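Local atomic coordinates of MlnE (Bacillus amyloliquefaciens subsp. plantarum, PDB entry 5D2E), a protein that works in the macrolactin polyketide assembly line, this N-terminal piece being a B-type ketoreductase that binds NADP and probably reduces beta-keto intermediates. Residues Ile334-Glu337 against Lys338-Asp341; Ser68-Thr71 against Val72-Gln76; Phe156-Phe159 against Gln160-Ala164. All coordinates share one frame; numbering follows the deposited sequence.

Interaction 1 of 3, residues Ile334-Glu337 against Lys338-Asp341. With NAP (NADP nicotinamide-adenine-dinucleotide phosphate), chain B.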
# COMPACT_ATOMS: atom_id res chain seq x y z
N ILE A 334 13.68 10.07 7.11
CA ILE A 334 12.39 10.72 6.96
C ILE A 334 11.23 9.98 7.61
O ILE A 334 10.15 10.53 7.64
CB ILE A 334 12.06 11.14 5.51
CG1 ILE A 334 12.26 10.08 4.50
CG2 ILE A 334 12.93 12.31 5.04
CD1 ILE A 334 11.42 8.89 4.67
N SER A 335 11.46 8.80 8.18
CA SER A 335 10.47 8.13 9.06
C SER A 335 10.36 8.75 10.44
O SER A 335 9.52 8.35 11.26
CB SER A 335 10.84 6.65 9.20
OG SER A 335 11.90 6.48 10.13
N LYS A 336 11.27 9.67 10.76
CA LYS A 336 11.26 10.35 12.06
C LYS A 336 10.68 11.74 11.88
O LYS A 336 11.27 12.58 11.21
CB LYS A 336 12.68 10.48 12.64
CG LYS A 336 13.55 9.25 12.73
CD LYS A 336 12.89 8.11 13.45
CE LYS A 336 13.88 6.95 13.64
NZ LYS A 336 13.10 5.68 13.81
N GLU A 337 9.54 11.97 12.50
CA GLU A 337 8.73 13.13 12.28
C GLU A 337 9.57 14.42 12.40
O GLU A 337 9.51 15.30 11.53
CB GLU A 337 7.55 13.13 13.22
CG GLU A 337 6.62 14.32 12.99
CD GLU A 337 5.34 14.29 13.81
OE1 GLU A 337 5.20 13.38 14.62
OE2 GLU A 337 4.46 15.15 13.57
N LYS A 338 10.37 14.50 13.45
CA LYS A 338 11.15 15.75 13.69
C LYS A 338 12.28 15.95 12.73
O LYS A 338 12.66 17.10 12.46
CB LYS A 338 11.67 15.82 15.11
CG LYS A 338 10.54 16.13 16.07
CD LYS A 338 10.90 15.70 17.46
CE LYS A 338 9.98 16.35 18.48
NZ LYS A 338 10.47 15.94 19.81
N GLU A 339 12.83 14.86 12.21
CA GLU A 339 13.89 14.99 11.22
C GLU A 339 13.31 15.50 9.92
O GLU A 339 13.91 16.34 9.24
CB GLU A 339 14.65 13.70 11.00
CG GLU A 339 15.47 13.25 12.21
CD GLU A 339 16.55 12.24 11.89
OE1 GLU A 339 17.13 12.23 10.76
OE2 GLU A 339 16.79 11.41 12.77
N THR A 340 12.13 14.98 9.56
CA THR A 340 11.48 15.39 8.33
C THR A 340 11.05 16.85 8.44
O THR A 340 11.16 17.62 7.48
CB THR A 340 10.31 14.45 8.03
OG1 THR A 340 10.83 13.15 7.73
CG2 THR A 340 9.54 14.92 6.80
N ASP A 341 10.56 17.25 9.60
CA ASP A 341 10.19 18.63 9.81
C ASP A 341 11.42 19.55 9.67
O ASP A 341 11.37 20.58 8.96
CB ASP A 341 9.56 18.80 11.19
CG ASP A 341 8.77 20.13 11.30
OD1 ASP A 341 8.11 20.58 10.31
OD2 ASP A 341 8.79 20.70 12.41
PA NAP B . 17.48 1.97 -3.48
O1A NAP B . 18.63 2.23 -4.49
O2A NAP B . 17.67 1.19 -2.19
O5B NAP B . 17.05 3.45 -3.04
C5B NAP B . 16.16 3.62 -1.94
C4B NAP B . 16.84 4.68 -1.10
O4B NAP B . 16.00 4.92 0.05
C3B NAP B . 18.23 4.27 -0.53
O3B NAP B . 19.26 5.06 -1.12
C2B NAP B . 18.13 4.59 0.97
O2B NAP B . 19.28 5.24 1.43
C1B NAP B . 16.84 5.45 1.05
N9A NAP B . 16.12 5.34 2.31
C8A NAP B . 15.64 4.19 2.92
N7A NAP B . 15.06 4.48 4.14
C5A NAP B . 15.09 5.82 4.26
C6A NAP B . 14.67 6.78 5.26
N6A NAP B . 14.02 6.30 6.37
N1A NAP B . 14.99 8.14 5.07
C2A NAP B . 15.63 8.54 3.96
N3A NAP B . 16.05 7.69 2.98
C4A NAP B . 15.83 6.38 3.07
O3 NAP B . 16.18 1.33 -4.25
PN NAP B . 15.62 1.73 -5.71
O1N NAP B . 15.71 0.53 -6.64
O2N NAP B . 16.15 3.11 -5.99
O5D NAP B . 14.03 1.96 -5.52
C5D NAP B . 13.64 3.28 -5.04
C4D NAP B . 12.14 3.36 -4.73
O4D NAP B . 11.35 2.88 -5.81
C3D NAP B . 11.82 2.46 -3.53
O3D NAP B . 10.94 3.15 -2.67
C2D NAP B . 11.20 1.21 -4.13
O2D NAP B . 10.30 0.54 -3.20
C1D NAP B . 10.54 1.73 -5.44
N1N NAP B . 10.49 0.64 -6.45
C2N NAP B . 11.63 0.22 -7.11
C3N NAP B . 11.65 -0.81 -8.07
C7N NAP B . 12.95 -1.24 -8.81
O7N NAP B . 12.94 -2.19 -9.59
N7N NAP B . 14.12 -0.60 -8.66
C4N NAP B . 10.44 -1.46 -8.32
C5N NAP B . 9.29 -1.07 -7.62
C6N NAP B . 9.32 -0.01 -6.70
P2B NAP B . 19.79 5.22 2.99
O1X NAP B . 20.01 3.78 3.43
O2X NAP B . 21.08 6.10 3.00
O3X NAP B . 18.67 5.85 3.78
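The adenine ring of NADP is met at its N1A edge by the backbone N of Ile334, which lies close to the ring plane and donates a hydrogen bond of 3.1 Å to N1A with an N-H...N angle of 163°. To one side of that plane, beyond the N1A rim, lie CG1 and CD1 of the same isoleucine; CG1 comes within 3.4 Å of N1A. The site belongs to the Rossmann-type KR domain, where the loop after strand 326-329 binds the adenine and leads into helix 337-351. Lys336 occupies the N-cap position, and its O accepts a bond from Thr340 N (3.0 Å) and a weak one from Glu339 N. The aliphatic part of Lys336 runs in the same direction as the Glu339 side chain, Lys336 CB to Glu339 CG 4.0 Å. Glu339 OE1 is held by the backbone N of Asp333, so the helix's first turn folds back onto the NADP-binding loop. Trp390 of helix 386-394 covers Glu337 and Thr340. With its OG1 anti to the carbonyl carbon (chi1 -67°), Thr340 turns its hydroxyl toward the loop: OG1 donates to Ile334 O at 2.7 Å, approaching from the flank with a C=O...OG1 angle of 102°.

Interaction 2 of 3, residues Ser68-Thr71 against Val72-Gln76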
# COMPACT_ATOMS: atom_id res chain seq x y z
N SER A 68 -19.38 -5.66 21.09
CA SER A 68 -20.44 -5.01 20.34
C SER A 68 -21.02 -5.88 19.25
O SER A 68 -22.15 -5.70 18.85
CB SER A 68 -19.98 -3.67 19.76
OG SER A 68 -18.90 -3.89 18.89
N MET A 69 -20.26 -6.85 18.75
CA MET A 69 -20.82 -7.73 17.73
C MET A 69 -21.33 -9.10 18.26
O MET A 69 -21.83 -9.92 17.47
CB MET A 69 -19.77 -7.94 16.66
CG MET A 69 -19.57 -6.68 15.81
SD MET A 69 -20.98 -6.31 14.74
CE MET A 69 -21.27 -7.68 13.69
N TYR A 70 -21.26 -9.34 19.56
CA TYR A 70 -21.53 -10.70 20.06
C TYR A 70 -23.01 -11.11 19.85
O TYR A 70 -23.32 -12.14 19.18
CB TYR A 70 -21.11 -10.85 21.53
CG TYR A 70 -21.43 -12.23 22.04
CD1 TYR A 70 -20.62 -13.33 21.73
CD2 TYR A 70 -22.56 -12.44 22.82
CE1 TYR A 70 -20.92 -14.61 22.18
CE2 TYR A 70 -22.88 -13.72 23.27
CZ TYR A 70 -22.05 -14.78 22.95
OH TYR A 70 -22.37 -16.02 23.39
N THR A 71 -23.93 -10.30 20.37
CA THR A 71 -25.40 -10.62 20.25
C THR A 71 -25.89 -10.75 18.87
O THR A 71 -26.61 -11.69 18.53
CB THR A 71 -26.22 -9.48 20.87
OG1 THR A 71 -25.78 -9.38 22.21
CG2 THR A 71 -27.72 -9.81 20.82
N VAL A 72 -25.46 -9.81 17.99
CA VAL A 72 -25.98 -9.86 16.67
C VAL A 72 -25.49 -11.09 15.97
O VAL A 72 -26.17 -11.65 15.12
CB VAL A 72 -25.68 -8.56 15.82
CG1 VAL A 72 -24.21 -8.51 15.39
CG2 VAL A 72 -26.51 -8.57 14.57
N MET A 73 -24.25 -11.49 16.26
CA MET A 73 -23.70 -12.63 15.56
C MET A 73 -24.32 -13.91 16.14
O MET A 73 -24.61 -14.84 15.41
CB MET A 73 -22.17 -12.70 15.68
CG MET A 73 -21.37 -11.68 14.88
SD MET A 73 -21.79 -11.71 13.16
CE MET A 73 -21.27 -13.30 12.62
N LYS A 74 -24.52 -13.97 17.46
CA LYS A 74 -25.29 -15.16 18.01
C LYS A 74 -26.69 -15.31 17.37
O LYS A 74 -27.09 -16.43 16.91
CB LYS A 74 -25.47 -15.01 19.53
CG LYS A 74 -24.19 -15.04 20.30
CD LYS A 74 -23.39 -16.36 20.10
CE LYS A 74 -24.11 -17.58 20.70
NZ LYS A 74 -23.33 -18.80 20.41
N ARG A 75 -27.38 -14.18 17.23
CA ARG A 75 -28.68 -14.19 16.54
C ARG A 75 -28.57 -14.60 15.11
O ARG A 75 -29.33 -15.45 14.61
CB ARG A 75 -29.41 -12.88 16.67
CG ARG A 75 -30.82 -12.98 16.11
CD ARG A 75 -31.72 -11.80 16.47
NE ARG A 75 -31.22 -11.04 17.63
CZ ARG A 75 -30.60 -9.86 17.54
NH1 ARG A 75 -30.42 -9.29 16.36
NH2 ARG A 75 -30.17 -9.25 18.65
N GLN A 76 -27.54 -14.12 14.44
CA GLN A 76 -27.37 -14.46 13.04
C GLN A 76 -27.14 -15.97 12.83
O GLN A 76 -27.56 -16.57 11.82
CB GLN A 76 -26.17 -13.65 12.48
CG GLN A 76 -26.03 -13.80 10.98
CD GLN A 76 -26.89 -12.83 10.21
OE1 GLN A 76 -27.78 -12.22 10.77
NE2 GLN A 76 -26.55 -12.61 8.92
O HOH W 1 -24.30 -7.12 18.99
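Tyr70 and Lys74 meet one turn apart, the lysine chain crossing the tyrosine ring at a slant. Lys74 CG sits over one face, 3.6 Å from the ring centroid and 21° off the normal, which defines a CH-pi contact, and CD passes 3.5 Å from Tyr70 OH. Bends at chi2 and chi3 (-60° and -67°) carry CD and CE on toward the hydroxyl end of the ring. Arg100 adds a cation-pi contact to the same ring, and Tyr86 meets it edge-to-face. Met69 and Val72 instead run side by side, pointing the same way, with Met69 CE and Val72 CG1 only 3.5 Å apart. Met73 slants across Met69, Met69 CE to Met73 SD 4.1 Å. Helix 70-76 links parallel strands 60-64 and 84-89 as a beta-alpha-beta unit of a Rossmann-like region; Met69 and Met73 rest on Phe62 of the first strand, while Val72 faces helix 222-233. On another flank Thr71 CG2 lies 3.3 Å from Arg75 NH2, with Thr71 O to one side of the guanidinium plane, while Arg75 N donates to that oxygen. At the start of the helix a water donates to Ser68 O at 2.6 Å and accepts from Val72 N, four residues on, at 3.1 Å.

Interaction 3 of 3, residues Phe156-Phe159 against Gln160-Ala164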
# COMPACT_ATOMS: atom_id res chain seq x y z
N PHE A 156 -0.35 -10.05 11.44
CA PHE A 156 0.93 -10.73 11.38
C PHE A 156 1.05 -11.72 12.55
O PHE A 156 1.37 -12.89 12.30
CB PHE A 156 2.04 -9.72 11.44
CG PHE A 156 3.33 -10.29 11.89
CD1 PHE A 156 4.03 -11.15 11.06
CD2 PHE A 156 3.84 -9.95 13.10
CE1 PHE A 156 5.24 -11.69 11.48
CE2 PHE A 156 5.03 -10.49 13.52
CZ PHE A 156 5.73 -11.34 12.69
N GLN A 157 0.74 -11.27 13.78
CA GLN A 157 0.79 -12.17 14.93
C GLN A 157 -0.16 -13.38 14.72
O GLN A 157 0.19 -14.55 15.01
CB GLN A 157 0.50 -11.49 16.26
CG GLN A 157 1.42 -10.33 16.68
CD GLN A 157 2.89 -10.69 16.86
OE1 GLN A 157 3.78 -9.82 17.04
NE2 GLN A 157 3.13 -11.98 16.89
N MET A 158 -1.36 -13.11 14.20
CA MET A 158 -2.35 -14.13 14.04
C MET A 158 -1.91 -15.15 13.02
O MET A 158 -1.93 -16.34 13.29
CB MET A 158 -3.68 -13.50 13.63
CG MET A 158 -4.77 -14.55 13.41
SD MET A 158 -6.19 -13.89 12.47
CE MET A 158 -5.48 -14.00 10.81
N PHE A 159 -1.43 -14.71 11.85
CA PHE A 159 -1.04 -15.68 10.84
C PHE A 159 0.22 -16.44 11.25
O PHE A 159 0.30 -17.64 11.07
CB PHE A 159 -0.78 -15.02 9.51
CG PHE A 159 -1.99 -14.60 8.79
CD1 PHE A 159 -2.91 -15.55 8.39
CD2 PHE A 159 -2.19 -13.28 8.43
CE1 PHE A 159 -4.04 -15.19 7.69
CE2 PHE A 159 -3.32 -12.92 7.73
CZ PHE A 159 -4.25 -13.86 7.37
N GLN A 160 1.17 -15.78 11.87
CA GLN A 160 2.34 -16.48 12.27
C GLN A 160 2.01 -17.56 13.32
O GLN A 160 2.51 -18.67 13.24
CB GLN A 160 3.38 -15.52 12.75
CG GLN A 160 4.76 -16.11 12.69
CD GLN A 160 5.85 -15.11 13.10
OE1 GLN A 160 5.96 -14.77 14.27
NE2 GLN A 160 6.71 -14.74 12.14
N ALA A 161 1.23 -17.19 14.33
CA ALA A 161 0.81 -18.12 15.38
C ALA A 161 0.01 -19.24 14.77
O ALA A 161 0.21 -20.42 15.17
CB ALA A 161 -0.01 -17.41 16.45
N PHE A 162 -0.95 -18.92 13.87
CA PHE A 162 -1.76 -19.99 13.30
C PHE A 162 -0.90 -21.00 12.55
O PHE A 162 -1.19 -22.20 12.61
CB PHE A 162 -2.80 -19.49 12.32
CG PHE A 162 -4.02 -18.87 12.96
CD1 PHE A 162 -4.08 -18.64 14.33
CD2 PHE A 162 -5.08 -18.45 12.15
CE1 PHE A 162 -5.22 -18.10 14.89
CE2 PHE A 162 -6.19 -17.88 12.71
CZ PHE A 162 -6.25 -17.72 14.08
N MET A 163 0.12 -20.51 11.83
CA MET A 163 0.92 -21.46 11.05
C MET A 163 1.82 -22.24 11.98
O MET A 163 1.98 -23.46 11.80
CB MET A 163 1.66 -20.77 9.92
CG MET A 163 0.66 -20.32 8.85
SD MET A 163 1.43 -19.60 7.37
CE MET A 163 2.02 -18.13 8.17
N ALA A 164 2.39 -21.56 12.97
CA ALA A 164 3.32 -22.23 13.83
C ALA A 164 2.65 -23.32 14.64
O ALA A 164 3.27 -24.33 14.94
CB ALA A 164 4.01 -21.26 14.78
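Met158 lays its CG over one face of the Phe162 ring, 3.8 Å from the centroid, a CH-pi contact, while its far end bends toward a second ring. The first two torsions are both extended, CG standing anti to the backbone N, so the chain leaves the helix straight; the turn comes at chi3 (80°), which brings CE to 3.6 Å above the plane of the Phe159 ring, over its centre. One methionine therefore touches two aromatic rings with different carbons. Its SD lies obliquely to Phe162, 4.6 Å from the centroid, a Met-aromatic contact. A chi2 of 8° turns the Phe162 ring so that a face meets Met158 CG; Met158 O is also close to the ring, 3.3 Å from Phe162 CD1.

Gln160 carries its chain fully extended beside Phe156, both side chains pointing the same way. The amide is not stacked flat on the ring: the two planes are 67° apart, with Gln160 NE2 3.4 Å from Phe156 CE1. That NE2 is fixed by the carbonyl oxygens of Lys372 and Ile369, so the amide joins the helix to a loop of the KR domain. Met163, bent at its last torsion, curls back until CE is 3.4 Å from Phe159 O, the oxygen that also accepts the Met163 N-H at 3.0 Å.

Outside the helix, Phe159 packs on helix 186-201, while Met158 and Phe162 rest on Phe63 and Leu61 of strand 60-64. The contact lies at the end of helix 141-164, the crossover joining parallel strands 127-133 and 171-180 in a beta-alpha-beta unit of a Rossmann-like fold, in line with the family assignment.

From the N terminus, interaction 2 comes first on helix 70-76, then interaction 3 near the end of helix 141-164, and interaction 1 at the start of helix 337-351. Each closes a local turn within one unbroken run of residues; they follow in series, neither nested nor crossed. Interactions 2 and 3 share the N-terminal Rossmann-like region, both packing on strand 60-64, yet their centres are 26 Å apart. Interaction 1 lies in the KR domain at the cofactor and joins the loop after strand 326-329 to the start of helix 337-351, its nearest atoms about 18 Å from interaction 3 and about 30 Å from interaction 2. Interaction 3 also borders a loop of the KR domain.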